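Local coordinates for protein putative fimbrium tip subunit Fim1C (Bacteroides ovatus, PDB 4EPS) that probably forms part of the fimbrium tip, on filamentous cell-surface appendages that mediate cell adhesion and biofilm formation, at residues A[90-95]-A[128-133]; A[119-124]-A[220-225]; A[132-137]-A[157-162]; A[224-229]-A[245-250]; A[239-244]-A[255-260]. All blocks are in the same frame, centred on the assembly; numbering follows the deposited sequence. Where two conformers were deposited one is given.

Interaction 1 of 5, residues A[90-95]-A[128-133]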
# COMPACT_ATOMS: atom_id res chain seq x y z
N ALA A 90 -5.91 -53.34 -19.44
CA ALA A 90 -4.57 -52.75 -19.34
C ALA A 90 -4.32 -52.24 -17.93
O ALA A 90 -5.27 -51.88 -17.22
CB ALA A 90 -4.38 -51.62 -20.34
N TYR A 91 -3.05 -52.21 -17.52
CA TYR A 91 -2.69 -51.67 -16.21
C TYR A 91 -1.37 -50.94 -16.31
O TYR A 91 -0.54 -51.22 -17.19
CB TYR A 91 -2.62 -52.77 -15.11
CG TYR A 91 -1.38 -53.62 -15.23
CD1 TYR A 91 -1.27 -54.59 -16.23
CD2 TYR A 91 -0.27 -53.39 -14.42
CE1 TYR A 91 -0.11 -55.34 -16.38
CE2 TYR A 91 0.92 -54.11 -14.60
CZ TYR A 91 0.99 -55.09 -15.57
OH TYR A 91 2.15 -55.79 -15.78
N TYR A 92 -1.16 -50.06 -15.36
CA TYR A 92 0.05 -49.28 -15.17
C TYR A 92 0.44 -49.32 -13.68
O TYR A 92 -0.46 -49.15 -12.86
CB TYR A 92 -0.22 -47.81 -15.60
CG TYR A 92 0.93 -46.90 -15.26
CD1 TYR A 92 1.04 -46.30 -14.01
CD2 TYR A 92 1.98 -46.70 -16.17
CE1 TYR A 92 2.15 -45.54 -13.66
CE2 TYR A 92 3.08 -45.91 -15.84
CZ TYR A 92 3.16 -45.34 -14.59
OH TYR A 92 4.24 -44.57 -14.27
N PRO A 93 1.73 -49.34 -13.31
CA PRO A 93 2.92 -49.52 -14.15
C PRO A 93 3.18 -51.00 -14.41
O PRO A 93 2.98 -51.83 -13.51
CB PRO A 93 4.05 -48.88 -13.32
CG PRO A 93 3.62 -49.13 -11.87
CD PRO A 93 2.10 -49.24 -11.87
N TYR A 94 3.65 -51.31 -15.63
CA TYR A 94 3.97 -52.68 -16.05
C TYR A 94 4.86 -53.38 -15.02
O TYR A 94 5.83 -52.77 -14.54
CB TYR A 94 4.70 -52.63 -17.41
CG TYR A 94 5.30 -53.95 -17.83
CD1 TYR A 94 4.50 -54.96 -18.36
CD2 TYR A 94 6.67 -54.18 -17.74
CE1 TYR A 94 5.04 -56.19 -18.74
CE2 TYR A 94 7.22 -55.40 -18.14
CZ TYR A 94 6.40 -56.40 -18.63
OH TYR A 94 6.94 -57.61 -19.01
N GLN A 95 4.53 -54.64 -14.71
CA GLN A 95 5.26 -55.54 -13.80
C GLN A 95 5.67 -56.76 -14.62
O GLN A 95 4.83 -57.34 -15.31
CB GLN A 95 4.36 -55.97 -12.61
CG GLN A 95 3.76 -54.81 -11.78
CD GLN A 95 4.80 -53.98 -11.06
OE1 GLN A 95 5.51 -54.47 -10.17
NE2 GLN A 95 4.90 -52.71 -11.41
N ALA A 128 9.84 -42.39 -7.82
CA ALA A 128 9.42 -43.14 -6.62
C ALA A 128 7.88 -43.11 -6.48
O ALA A 128 7.28 -44.09 -6.04
CB ALA A 128 10.07 -42.54 -5.39
N TYR A 129 7.25 -42.01 -6.89
CA TYR A 129 5.79 -41.87 -6.83
C TYR A 129 5.14 -42.71 -7.95
O TYR A 129 4.23 -43.51 -7.68
CB TYR A 129 5.44 -40.39 -6.98
CG TYR A 129 3.95 -40.09 -6.93
CD1 TYR A 129 3.16 -40.22 -8.07
CD2 TYR A 129 3.35 -39.65 -5.75
CE1 TYR A 129 1.80 -39.93 -8.03
CE2 TYR A 129 1.99 -39.33 -5.71
CZ TYR A 129 1.22 -39.49 -6.85
OH TYR A 129 -0.11 -39.13 -6.85
N ALA A 130 5.58 -42.49 -9.22
CA ALA A 130 5.02 -43.13 -10.41
C ALA A 130 5.03 -44.64 -10.34
O ALA A 130 4.03 -45.26 -10.72
CB ALA A 130 5.75 -42.66 -11.67
N LYS A 131 6.15 -45.25 -9.84
CA LYS A 131 6.24 -46.72 -9.76
C LYS A 131 5.21 -47.32 -8.79
O LYS A 131 4.95 -48.51 -8.86
CB LYS A 131 7.66 -47.19 -9.38
CG LYS A 131 8.05 -46.88 -7.93
CD LYS A 131 9.48 -47.28 -7.60
CE LYS A 131 9.81 -46.94 -6.17
NZ LYS A 131 11.26 -47.08 -5.88
N GLN A 132 4.63 -46.50 -7.89
CA GLN A 132 3.65 -46.98 -6.90
C GLN A 132 2.19 -46.60 -7.22
O GLN A 132 1.28 -47.04 -6.51
CB GLN A 132 4.04 -46.38 -5.54
CG GLN A 132 5.48 -46.77 -5.13
CD GLN A 132 5.70 -46.63 -3.66
OE1 GLN A 132 5.20 -47.42 -2.87
NE2 GLN A 132 6.51 -45.68 -3.28
N ASP A 133 1.99 -45.80 -8.28
CA ASP A 133 0.68 -45.28 -8.67
C ASP A 133 -0.05 -46.29 -9.55
O ASP A 133 -0.14 -46.13 -10.77
CB ASP A 133 0.83 -43.91 -9.35
CG ASP A 133 -0.49 -43.15 -9.46
OD1 ASP A 133 -1.52 -43.64 -8.91
OD2 ASP A 133 -0.49 -42.05 -10.07
O HOH W 1 6.40 -50.39 -10.27

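Interaction 2 of 5, residues A[119-124]-A[220-225]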
# COMPACT_ATOMS: atom_id res chain seq x y z
N LEU A 119 2.62 -50.51 -0.98
CA LEU A 119 2.86 -49.08 -1.05
C LEU A 119 3.77 -48.67 0.08
O LEU A 119 3.57 -49.08 1.22
CB LEU A 119 1.48 -48.43 -0.93
CG LEU A 119 1.24 -47.08 -1.48
CD1 LEU A 119 1.41 -47.07 -3.01
CD2 LEU A 119 -0.13 -46.66 -1.12
N THR A 120 4.81 -47.89 -0.23
CA THR A 120 5.72 -47.37 0.79
C THR A 120 5.50 -45.87 0.95
O THR A 120 4.84 -45.24 0.12
CB THR A 120 7.19 -47.68 0.44
OG1 THR A 120 7.63 -46.73 -0.53
CG2 THR A 120 7.41 -49.14 -0.01
N THR A 121 6.10 -45.29 1.99
CA THR A 121 5.95 -43.86 2.24
C THR A 121 7.13 -43.07 1.63
O THR A 121 7.28 -41.89 1.93
CB THR A 121 5.80 -43.63 3.74
OG1 THR A 121 6.89 -44.23 4.42
CG2 THR A 121 4.46 -44.16 4.30
N GLU A 122 7.93 -43.72 0.75
CA GLU A 122 9.06 -43.06 0.06
C GLU A 122 8.60 -42.69 -1.36
O GLU A 122 8.59 -43.54 -2.26
CB GLU A 122 10.31 -43.98 0.07
CG GLU A 122 11.01 -44.01 1.42
CD GLU A 122 11.49 -42.66 1.93
OE1 GLU A 122 12.17 -41.93 1.17
OE2 GLU A 122 11.14 -42.32 3.08
N GLN A 123 8.09 -41.46 -1.51
CA GLN A 123 7.49 -41.03 -2.78
C GLN A 123 7.99 -39.63 -3.19
O GLN A 123 7.34 -38.95 -3.98
CB GLN A 123 5.93 -41.01 -2.64
CG GLN A 123 5.29 -42.40 -2.36
CD GLN A 123 3.82 -42.30 -2.03
OE1 GLN A 123 3.12 -41.41 -2.53
NE2 GLN A 123 3.30 -43.25 -1.24
N SER A 124 9.16 -39.22 -2.67
CA SER A 124 9.71 -37.86 -2.77
C SER A 124 10.18 -37.44 -4.18
O SER A 124 10.48 -36.28 -4.38
CB SER A 124 10.83 -37.64 -1.77
OG SER A 124 11.91 -38.52 -2.05
N LEU A 220 0.72 -37.73 -1.28
CA LEU A 220 1.16 -39.03 -0.79
C LEU A 220 0.11 -40.07 -1.09
O LEU A 220 -1.01 -39.95 -0.60
CB LEU A 220 1.41 -38.95 0.73
CG LEU A 220 1.91 -40.24 1.40
CD1 LEU A 220 3.41 -40.46 1.07
CD2 LEU A 220 1.75 -40.14 2.89
N LEU A 221 0.48 -41.09 -1.87
CA LEU A 221 -0.43 -42.22 -2.11
C LEU A 221 -0.58 -43.05 -0.84
O LEU A 221 0.42 -43.28 -0.14
CB LEU A 221 0.07 -43.11 -3.26
CG LEU A 221 0.15 -42.44 -4.63
CD1 LEU A 221 1.11 -43.21 -5.52
CD2 LEU A 221 -1.24 -42.31 -5.27
N ARG A 222 -1.82 -43.48 -0.53
CA ARG A 222 -2.16 -44.30 0.65
C ARG A 222 -3.09 -45.43 0.24
O ARG A 222 -3.81 -45.31 -0.75
CB ARG A 222 -2.85 -43.44 1.75
CG ARG A 222 -2.01 -42.24 2.29
CD ARG A 222 -0.81 -42.66 3.11
NE ARG A 222 -1.19 -43.41 4.32
CZ ARG A 222 -0.41 -44.26 4.96
NH1 ARG A 222 0.81 -44.54 4.50
NH2 ARG A 222 -0.84 -44.88 6.06
N LYS A 223 -3.04 -46.53 0.98
CA LYS A 223 -3.95 -47.64 0.67
C LYS A 223 -5.38 -47.24 0.99
O LYS A 223 -5.62 -46.57 2.00
CB LYS A 223 -3.56 -48.89 1.46
CG LYS A 223 -2.39 -49.64 0.85
CD LYS A 223 -1.99 -50.81 1.74
CE LYS A 223 -0.89 -51.63 1.13
NZ LYS A 223 -0.39 -52.67 2.07
N PRO A 224 -6.36 -47.58 0.13
CA PRO A 224 -7.76 -47.24 0.46
C PRO A 224 -8.17 -47.86 1.80
O PRO A 224 -7.67 -48.94 2.17
CB PRO A 224 -8.55 -47.87 -0.70
CG PRO A 224 -7.56 -47.93 -1.82
CD PRO A 224 -6.27 -48.31 -1.15
N SER A 225 -9.01 -47.13 2.56
CA SER A 225 -9.51 -47.55 3.89
C SER A 225 -8.42 -47.54 4.99
O SER A 225 -8.72 -47.94 6.11
CB SER A 225 -10.18 -48.93 3.84
OG SER A 225 -11.32 -48.87 2.99
O HOH W 2 2.22 -51.63 1.93
O HOH W 3 1.99 -44.39 1.83

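Interaction 3 of 5, residues A[132-137]-A[157-162]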
# COMPACT_ATOMS: atom_id res chain seq x y z
N GLN A 132 4.63 -46.50 -7.89
CA GLN A 132 3.65 -46.98 -6.90
C GLN A 132 2.19 -46.60 -7.22
O GLN A 132 1.28 -47.04 -6.51
CB GLN A 132 4.04 -46.38 -5.54
CG GLN A 132 5.48 -46.77 -5.13
CD GLN A 132 5.70 -46.63 -3.66
OE1 GLN A 132 5.20 -47.42 -2.87
NE2 GLN A 132 6.51 -45.68 -3.28
N ASP A 133 1.99 -45.80 -8.28
CA ASP A 133 0.68 -45.28 -8.67
C ASP A 133 -0.05 -46.29 -9.55
O ASP A 133 -0.14 -46.13 -10.77
CB ASP A 133 0.83 -43.91 -9.35
CG ASP A 133 -0.49 -43.15 -9.46
OD1 ASP A 133 -1.52 -43.64 -8.91
OD2 ASP A 133 -0.49 -42.05 -10.07
N LEU A 134 -0.61 -47.32 -8.92
CA LEU A 134 -1.29 -48.39 -9.64
C LEU A 134 -2.60 -47.89 -10.29
O LEU A 134 -3.45 -47.29 -9.63
CB LEU A 134 -1.57 -49.57 -8.69
CG LEU A 134 -2.39 -50.74 -9.28
CD1 LEU A 134 -1.61 -51.47 -10.39
CD2 LEU A 134 -2.76 -51.76 -8.19
N MSE A 135 -2.74 -48.17 -11.60
CA MSE A 135 -3.91 -47.80 -12.41
C MSE A 135 -4.35 -48.97 -13.23
O MSE A 135 -3.50 -49.66 -13.81
CB MSE A 135 -3.59 -46.64 -13.35
CG MSE A 135 -3.28 -45.34 -12.66
SE MSE A 135 -2.87 -44.09 -14.09
CE MSE A 135 -1.20 -43.49 -13.41
N THR A 136 -5.66 -49.22 -13.31
CA THR A 136 -6.15 -50.36 -14.10
C THR A 136 -7.36 -49.99 -14.93
O THR A 136 -8.08 -49.05 -14.61
CB THR A 136 -6.55 -51.51 -13.14
OG1 THR A 136 -7.60 -51.05 -12.28
CG2 THR A 136 -5.36 -52.05 -12.31
N SER A 137 -7.63 -50.80 -15.95
CA SER A 137 -8.83 -50.69 -16.78
C SER A 137 -9.81 -51.81 -16.47
O SER A 137 -9.43 -52.84 -15.90
CB SER A 137 -8.46 -50.75 -18.27
OG SER A 137 -8.38 -52.09 -18.72
N HIS A 157 -7.20 -45.00 -10.88
CA HIS A 157 -6.19 -45.17 -9.83
C HIS A 157 -6.76 -46.07 -8.74
O HIS A 157 -7.91 -45.86 -8.30
CB HIS A 157 -5.78 -43.80 -9.26
CG HIS A 157 -5.07 -42.92 -10.25
ND1 HIS A 157 -3.70 -42.77 -10.22
CD2 HIS A 157 -5.57 -42.20 -11.28
CE1 HIS A 157 -3.40 -41.92 -11.19
NE2 HIS A 157 -4.49 -41.56 -11.87
N ARG A 158 -5.98 -47.07 -8.32
CA ARG A 158 -6.43 -48.03 -7.31
C ARG A 158 -6.11 -47.58 -5.88
O ARG A 158 -6.72 -48.07 -4.94
CB ARG A 158 -5.84 -49.41 -7.60
CG ARG A 158 -6.29 -49.99 -8.95
CD ARG A 158 -7.81 -50.08 -9.09
NE ARG A 158 -8.35 -51.15 -8.26
CZ ARG A 158 -8.71 -52.34 -8.72
NH1 ARG A 158 -8.61 -52.62 -10.01
NH2 ARG A 158 -9.17 -53.27 -7.89
N MSE A 159 -5.15 -46.66 -5.72
CA MSE A 159 -4.79 -46.19 -4.38
C MSE A 159 -5.62 -44.95 -4.05
O MSE A 159 -6.36 -44.44 -4.90
CB MSE A 159 -3.27 -45.85 -4.32
CG MSE A 159 -2.36 -47.07 -4.56
SE MSE A 159 -2.68 -48.50 -3.25
CE MSE A 159 -3.58 -49.84 -4.41
N SER A 160 -5.46 -44.44 -2.82
CA SER A 160 -6.10 -43.20 -2.41
C SER A 160 -5.00 -42.16 -2.33
O SER A 160 -3.82 -42.52 -2.38
CB SER A 160 -6.83 -43.38 -1.08
OG SER A 160 -7.67 -42.26 -0.87
N LEU A 161 -5.36 -40.88 -2.21
CA LEU A 161 -4.33 -39.83 -2.21
C LEU A 161 -4.53 -38.81 -1.11
O LEU A 161 -5.62 -38.24 -0.97
CB LEU A 161 -4.34 -39.13 -3.59
CG LEU A 161 -3.27 -38.03 -3.80
CD1 LEU A 161 -1.84 -38.65 -3.82
CD2 LEU A 161 -3.56 -37.28 -5.06
N VAL A 162 -3.46 -38.54 -0.36
CA VAL A 162 -3.44 -37.48 0.64
C VAL A 162 -2.83 -36.25 -0.06
O VAL A 162 -1.75 -36.36 -0.66
CB VAL A 162 -2.64 -37.88 1.93
CG1 VAL A 162 -2.24 -36.64 2.78
CG2 VAL A 162 -3.43 -38.86 2.79
O HOH W 4 -3.14 -45.51 -7.64

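Interaction 4 of 5, residues A[224-229]-A[245-250]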
# COMPACT_ATOMS: atom_id res chain seq x y z
N PRO A 224 -6.36 -47.58 0.13
CA PRO A 224 -7.76 -47.24 0.46
C PRO A 224 -8.17 -47.86 1.80
O PRO A 224 -7.67 -48.94 2.17
CB PRO A 224 -8.55 -47.87 -0.70
CG PRO A 224 -7.56 -47.93 -1.82
CD PRO A 224 -6.27 -48.31 -1.15
N SER A 225 -9.01 -47.13 2.56
CA SER A 225 -9.51 -47.55 3.89
C SER A 225 -8.42 -47.54 4.99
O SER A 225 -8.72 -47.94 6.11
CB SER A 225 -10.18 -48.93 3.84
OG SER A 225 -11.32 -48.87 2.99
N SER A 226 -7.20 -47.00 4.72
CA SER A 226 -6.17 -46.89 5.77
C SER A 226 -6.63 -45.79 6.72
O SER A 226 -7.47 -44.96 6.34
CB SER A 226 -4.79 -46.61 5.19
OG SER A 226 -4.83 -45.50 4.31
N GLU A 227 -6.17 -45.80 7.97
CA GLU A 227 -6.72 -44.89 8.98
C GLU A 227 -5.70 -44.12 9.82
O GLU A 227 -6.07 -43.51 10.83
CB GLU A 227 -7.60 -45.71 9.95
CG GLU A 227 -8.91 -46.20 9.34
CD GLU A 227 -9.78 -47.01 10.28
OE1 GLU A 227 -9.27 -47.49 11.32
OE2 GLU A 227 -10.98 -47.19 9.97
N ASN A 228 -4.43 -44.11 9.41
CA ASN A 228 -3.37 -43.49 10.17
C ASN A 228 -3.49 -41.98 10.30
O ASN A 228 -3.97 -41.31 9.40
CB ASN A 228 -2.01 -43.79 9.52
CG ASN A 228 -1.81 -45.26 9.25
OD1 ASN A 228 -2.42 -45.81 8.35
ND2 ASN A 228 -1.05 -45.94 10.09
N GLN A 229 -3.01 -41.46 11.42
CA GLN A 229 -2.83 -40.03 11.56
C GLN A 229 -1.50 -39.73 10.93
O GLN A 229 -0.57 -40.54 11.04
CB GLN A 229 -2.82 -39.62 13.05
CG GLN A 229 -4.19 -39.71 13.72
CD GLN A 229 -4.15 -39.16 15.12
OE1 GLN A 229 -3.12 -39.18 15.80
NE2 GLN A 229 -5.28 -38.67 15.60
N GLU A 245 -11.39 -42.70 7.46
CA GLU A 245 -12.68 -42.56 6.73
C GLU A 245 -12.58 -41.66 5.50
O GLU A 245 -13.60 -41.45 4.83
CB GLU A 245 -13.82 -42.03 7.65
CG GLU A 245 -13.85 -42.65 9.05
CD GLU A 245 -13.94 -44.17 9.11
OE1 GLU A 245 -14.23 -44.79 8.07
OE2 GLU A 245 -13.79 -44.72 10.22
N LYS A 246 -11.39 -41.15 5.17
CA LYS A 246 -11.28 -40.23 4.04
C LYS A 246 -10.46 -40.83 2.90
O LYS A 246 -10.21 -40.13 1.91
CB LYS A 246 -10.66 -38.89 4.52
CG LYS A 246 -11.46 -38.24 5.65
CD LYS A 246 -10.66 -37.20 6.39
CE LYS A 246 -11.23 -36.93 7.76
NZ LYS A 246 -10.38 -35.96 8.51
N MSE A 247 -10.05 -42.10 3.02
CA MSE A 247 -9.16 -42.76 2.05
C MSE A 247 -9.95 -43.66 1.09
O MSE A 247 -9.99 -44.88 1.26
CB MSE A 247 -8.06 -43.54 2.78
CG MSE A 247 -7.22 -42.65 3.71
SE MSE A 247 -5.93 -41.60 2.66
CE MSE A 247 -6.92 -39.91 2.47
N LYS A 248 -10.61 -43.04 0.11
CA LYS A 248 -11.42 -43.77 -0.89
C LYS A 248 -10.58 -44.05 -2.13
O LYS A 248 -9.81 -43.18 -2.55
CB LYS A 248 -12.66 -42.97 -1.28
CG LYS A 248 -13.75 -42.93 -0.21
CD LYS A 248 -15.04 -42.37 -0.78
CE LYS A 248 -16.24 -42.66 0.09
NZ LYS A 248 -17.51 -42.46 -0.66
N GLU A 249 -10.74 -45.24 -2.70
CA GLU A 249 -10.02 -45.65 -3.91
C GLU A 249 -10.28 -44.67 -5.06
O GLU A 249 -11.44 -44.32 -5.33
CB GLU A 249 -10.47 -47.08 -4.28
CG GLU A 249 -9.88 -47.63 -5.56
CD GLU A 249 -10.52 -48.94 -6.00
OE1 GLU A 249 -11.13 -49.62 -5.15
OE2 GLU A 249 -10.39 -49.28 -7.20
N GLY A 250 -9.20 -44.21 -5.70
CA GLY A 250 -9.30 -43.28 -6.82
C GLY A 250 -9.74 -41.89 -6.44
O GLY A 250 -10.16 -41.11 -7.31
O HOH W 5 -12.44 -47.11 1.30
O HOH W 6 -10.23 -44.82 6.07
O HOH W 7 -13.88 -47.36 10.98
O HOH W 8 -12.01 -46.70 7.59

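Interaction 5 of 5, residues A[239-244]-A[255-260]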
# COMPACT_ATOMS: atom_id res chain seq x y z
N CYS A 239 0.50 -30.07 13.06
CA CYS A 239 -0.85 -30.36 12.66
C CYS A 239 -1.03 -31.87 12.63
O CYS A 239 -0.05 -32.60 12.50
CB CYS A 239 -1.17 -29.72 11.31
SG CYS A 239 -0.10 -30.27 9.96
N THR A 240 -2.25 -32.32 12.83
CA THR A 240 -2.58 -33.73 12.73
C THR A 240 -3.53 -33.85 11.59
O THR A 240 -4.59 -33.21 11.61
CB THR A 240 -3.15 -34.30 14.05
OG1 THR A 240 -2.14 -34.26 15.05
CG2 THR A 240 -3.63 -35.74 13.90
N LEU A 241 -3.19 -34.72 10.63
CA LEU A 241 -4.03 -35.02 9.49
C LEU A 241 -4.65 -36.38 9.73
O LEU A 241 -3.95 -37.39 9.67
CB LEU A 241 -3.22 -34.98 8.19
CG LEU A 241 -2.28 -33.75 8.10
CD1 LEU A 241 -1.30 -33.89 6.98
CD2 LEU A 241 -3.07 -32.44 8.08
N ASP A 242 -5.93 -36.37 10.11
CA ASP A 242 -6.68 -37.59 10.36
C ASP A 242 -7.16 -38.14 9.03
O ASP A 242 -8.06 -37.56 8.42
CB ASP A 242 -7.86 -37.28 11.32
CG ASP A 242 -7.37 -36.91 12.71
OD1 ASP A 242 -6.96 -37.82 13.46
OD2 ASP A 242 -7.35 -35.70 13.03
N THR A 243 -6.53 -39.22 8.54
CA THR A 243 -6.92 -39.80 7.24
C THR A 243 -8.09 -40.80 7.40
O THR A 243 -8.71 -41.19 6.40
CB THR A 243 -5.74 -40.48 6.52
OG1 THR A 243 -5.44 -41.73 7.13
CG2 THR A 243 -4.49 -39.58 6.43
N ALA A 244 -8.37 -41.24 8.63
CA ALA A 244 -9.45 -42.22 8.86
C ALA A 244 -10.75 -41.78 8.19
O ALA A 244 -11.14 -40.62 8.31
CB ALA A 244 -9.68 -42.41 10.36
N PHE A 255 -5.95 -31.62 2.72
CA PHE A 255 -5.90 -31.01 4.05
C PHE A 255 -5.31 -29.61 3.89
O PHE A 255 -4.14 -29.49 3.52
CB PHE A 255 -5.03 -31.83 5.00
CG PHE A 255 -5.56 -33.21 5.29
CD1 PHE A 255 -6.45 -33.43 6.35
CD2 PHE A 255 -5.17 -34.31 4.52
CE1 PHE A 255 -6.92 -34.71 6.64
CE2 PHE A 255 -5.63 -35.60 4.82
CZ PHE A 255 -6.50 -35.79 5.88
N VAL A 256 -6.11 -28.57 4.15
CA VAL A 256 -5.63 -27.17 4.07
C VAL A 256 -5.24 -26.74 5.49
O VAL A 256 -6.09 -26.70 6.38
CB VAL A 256 -6.68 -26.23 3.41
CG1 VAL A 256 -6.19 -24.76 3.41
CG2 VAL A 256 -7.00 -26.69 1.98
N VAL A 257 -3.96 -26.50 5.71
CA VAL A 257 -3.45 -26.20 7.04
C VAL A 257 -3.36 -24.69 7.25
O VAL A 257 -2.74 -23.98 6.45
CB VAL A 257 -2.07 -26.89 7.27
CG1 VAL A 257 -1.49 -26.55 8.66
CG2 VAL A 257 -2.17 -28.41 7.06
N ASP A 258 -3.97 -24.21 8.33
CA ASP A 258 -3.95 -22.80 8.75
C ASP A 258 -4.20 -21.81 7.57
O ASP A 258 -3.46 -20.85 7.39
CB ASP A 258 -2.62 -22.47 9.48
CG ASP A 258 -2.64 -21.12 10.21
OD1 ASP A 258 -3.74 -20.71 10.67
OD2 ASP A 258 -1.59 -20.45 10.27
N GLY A 259 -5.25 -22.06 6.79
CA GLY A 259 -5.65 -21.16 5.71
C GLY A 259 -4.99 -21.33 4.36
O GLY A 259 -5.46 -20.75 3.39
N GLY A 260 -3.94 -22.13 4.29
CA GLY A 260 -3.25 -22.37 3.04
C GLY A 260 -2.68 -21.09 2.45
O GLY A 260 -2.12 -20.26 3.18

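Interaction 1 of 5, residues A[90-95]-A[128-133]
Y92, the last residue of strand 87-92, and P93 behind its cis peptide bond pack against the type I beta turn from A130 to D133, reached from helix 126-130 in the fimbrillin-like region. The tight part lies at the tyrosine. Its CG stands anti to the backbone N (chi1 172°), and the ring edge meets the turn: Y92 CD1 comes within 3.5 Å of D133 O, close to the ring plane. A130 CB touches Y92 OH at 3.6 Å, and a small methyl suits this place because the hydroxyl also bonds to D44 OD1. P93 CB covers the centre of the Y92 ring, while P93 CG rests on K131 O at 3.3 Å. The solvent side is looser: the CB of K131 is directed away from segment 90-95, and no direct hydrogen bond joins the two segments. A water bridges them instead. The Q95 amide donates from NE2 to P93 O at 3.0 Å and also to this water, which donates to K131 O at 2.8 Å.

Interaction 2 of 5, residues A[119-124]-A[220-225]
L119 and Q123 set the ends of the contact, the loop 119-124 running past the end of strand 217-222 with CA of L119 7.1 Å from CA of R222 and CA of Q123 6.9 Å from CA of L220, too wide for ordinary strand pairing. The side chain of Q123 fills the gap. With its chain extended beyond CG (chi2 172°), the amide lies beside the backbone of L221 and binds it twice: L221 N donates to Q123 OE1 at 2.7 Å, in the carbonyl plane and on a lone pair, and Q123 NE2 donates to L221 O at 3.1 Å. The second N-H of NE2 goes to T120 O at 2.9 Å, nearly along the C=O axis. A buried glutamine suits this place because its acceptor and both its donors are used and its rotation is fixed. L220 CD1 packs crosswise on the amide. L119, a branched apolar residue, lays CD2 on R222 C at 3.5 Å. At the polar margin, one water accepts from R222 NH1 and donates to L221 O, while another links K223 NZ to L119 O. L220 and R222 bond through their backbones to strand 148-174. T120 OG1 accepts from E122 N in an ST turn; beside it the Q123 amide takes the place a strand neighbour might have at L221, at the end of strand 217-222 in this transthyretin-clan domain.

Interaction 3 of 5, residues A[132-137]-A[157-162]
In one of its two conformers, selenomethionine M135 sets CG over one face of the H157 imidazole, 3.7 Å from the ring centroid in a CH-pi contact, with SE over the same face. At the ring edge, H157 ND1 donates to D133 OD1 at 2.7 Å, on the syn side of a carboxylate turned 29° from the ring. With CG anti to its carbonyl carbon (chi1 -66°), H157 lies alongside M135, and a histidine suits the place because NE2 also bonds to D19 OD2. A leucine here would probably leave D133 OD1 and D19 OD2 without these N-H partners. One conformer of the R158 guanidinium meets T136 OG1 edge-on through NH1 at 2.9 Å; its charge is paired with D108 and E249. R158 N donates to L134 O. M135 and H157 form an antiparallel non-hydrogen-bonded pair in the hairpin of strands 135-145 and 148-174; backbone hydrogen bonds link M135 to Y92 of strand 87-92 and S160 to R222 of strand 217-222, and L134 packs on helix 111-115.

Interaction 4 of 5, residues A[224-229]-A[245-250]
P224 and M247 bring two inter-strand loops of the fimbrillin-like domain together, their CA atoms 5.0 Å apart. Segment 224-229 lies between strands 217-222 and 229-234, reaching the first residue of the latter, segment 245-250 between 237-242 and 251-256, and the touching parts run nearly antiparallel, 160° apart. One hydrogen bond ties them: S225 N donates to M247 O at 2.8 Å, in the carbonyl plane. Selenomethionine M247 carries the packing: its CG stands beside its own backbone N and touches S226 O at 3.5 Å. Bends at chi2 and chi3 then lead its end away from the loop onto S160 and V162 of strand 148-174, a flexible apolar chain suiting a place between loop and sheet. S226 holds OG between the backbone N and the carbonyl carbon (chi1 52°); from there it bonds to K223 O, a short hydroxyl closing its own loop. P224 lays CG on E249 CB at 3.9 Å, while the extended E249 chain carries its carboxylate on to a salt bridge with R158. Farther out, the extended E227 and the bent E245 cross obliquely, their carboxylate planes 66° apart. Their like charges would repel, and could raise the proton affinity of either group, but two bridging waters probably ease the approach. One donates to E227 OE2 and E245 OE1; the other donates to E245 OE2 at 2.7 Å and to E227 OE2 at 3.1 Å.

Interaction 5 of 5, residues A[239-244]-A[255-260]
F255 lays its ring beneath L241, whose CB sits over the centre of one face in a CH-pi contact, 3.9 Å from the centroid and 4° off the ring normal. The two belong to strands 251-256 and 237-242 of the fimbrillin-like domain, which meet here without backbone pairing: CA of L241 and CA of F255 are 7.0 Å apart, and no hydrogen bond crosses. With CG anti to the carbonyl carbon (chi1 -64°), F255 turns its ring under L241 CB. L241 CD2 closes over F255 CB at 3.7 Å. A flat aromatic suits the place, one face taking the leucine while K253 makes a cation-pi contact with the ring. An alanine at F255 would probably open a gap under L241 CB and leave the K253 ammonium without its aromatic partner. Farther along, V257 CG2 meets C239 SG at 4.0 Å, two compact side chains in apolar contact. V257 then starts a type I' turn closed by G260 N donating to V257 O at 3.1 Å; glycine fits at G259, where a CB would press on the preceding carbonyl. At the other end the ring meets backbone: D242 O, which also accepts from K246 NZ, lies in the ring plane, 3.5 Å from F255 CZ.

All five contacts lie within the fimbrillin-like range. Along the chain, the segments of interactions 1 and 2 alternate, interaction 3 is nested inside the loop closed by interaction 2, and interactions 4 and 5 alternate in turn. Interactions 1 and 3 share Q132 and D133, their centres 8 Å apart; Q132 OE1 also reaches T120 N of interaction 2 at 2.7 Å. P224 and S225 pass from interaction 2 to interaction 4, and N228 O to T243 OG1 links that to interaction 5, whose centre is about 28 Å from that of interaction 1. Strand 148-174, which pairs with 135-145, 217-222 and 251-256, runs through this series, consistent with one continuous body built from loops and strands distant in sequence.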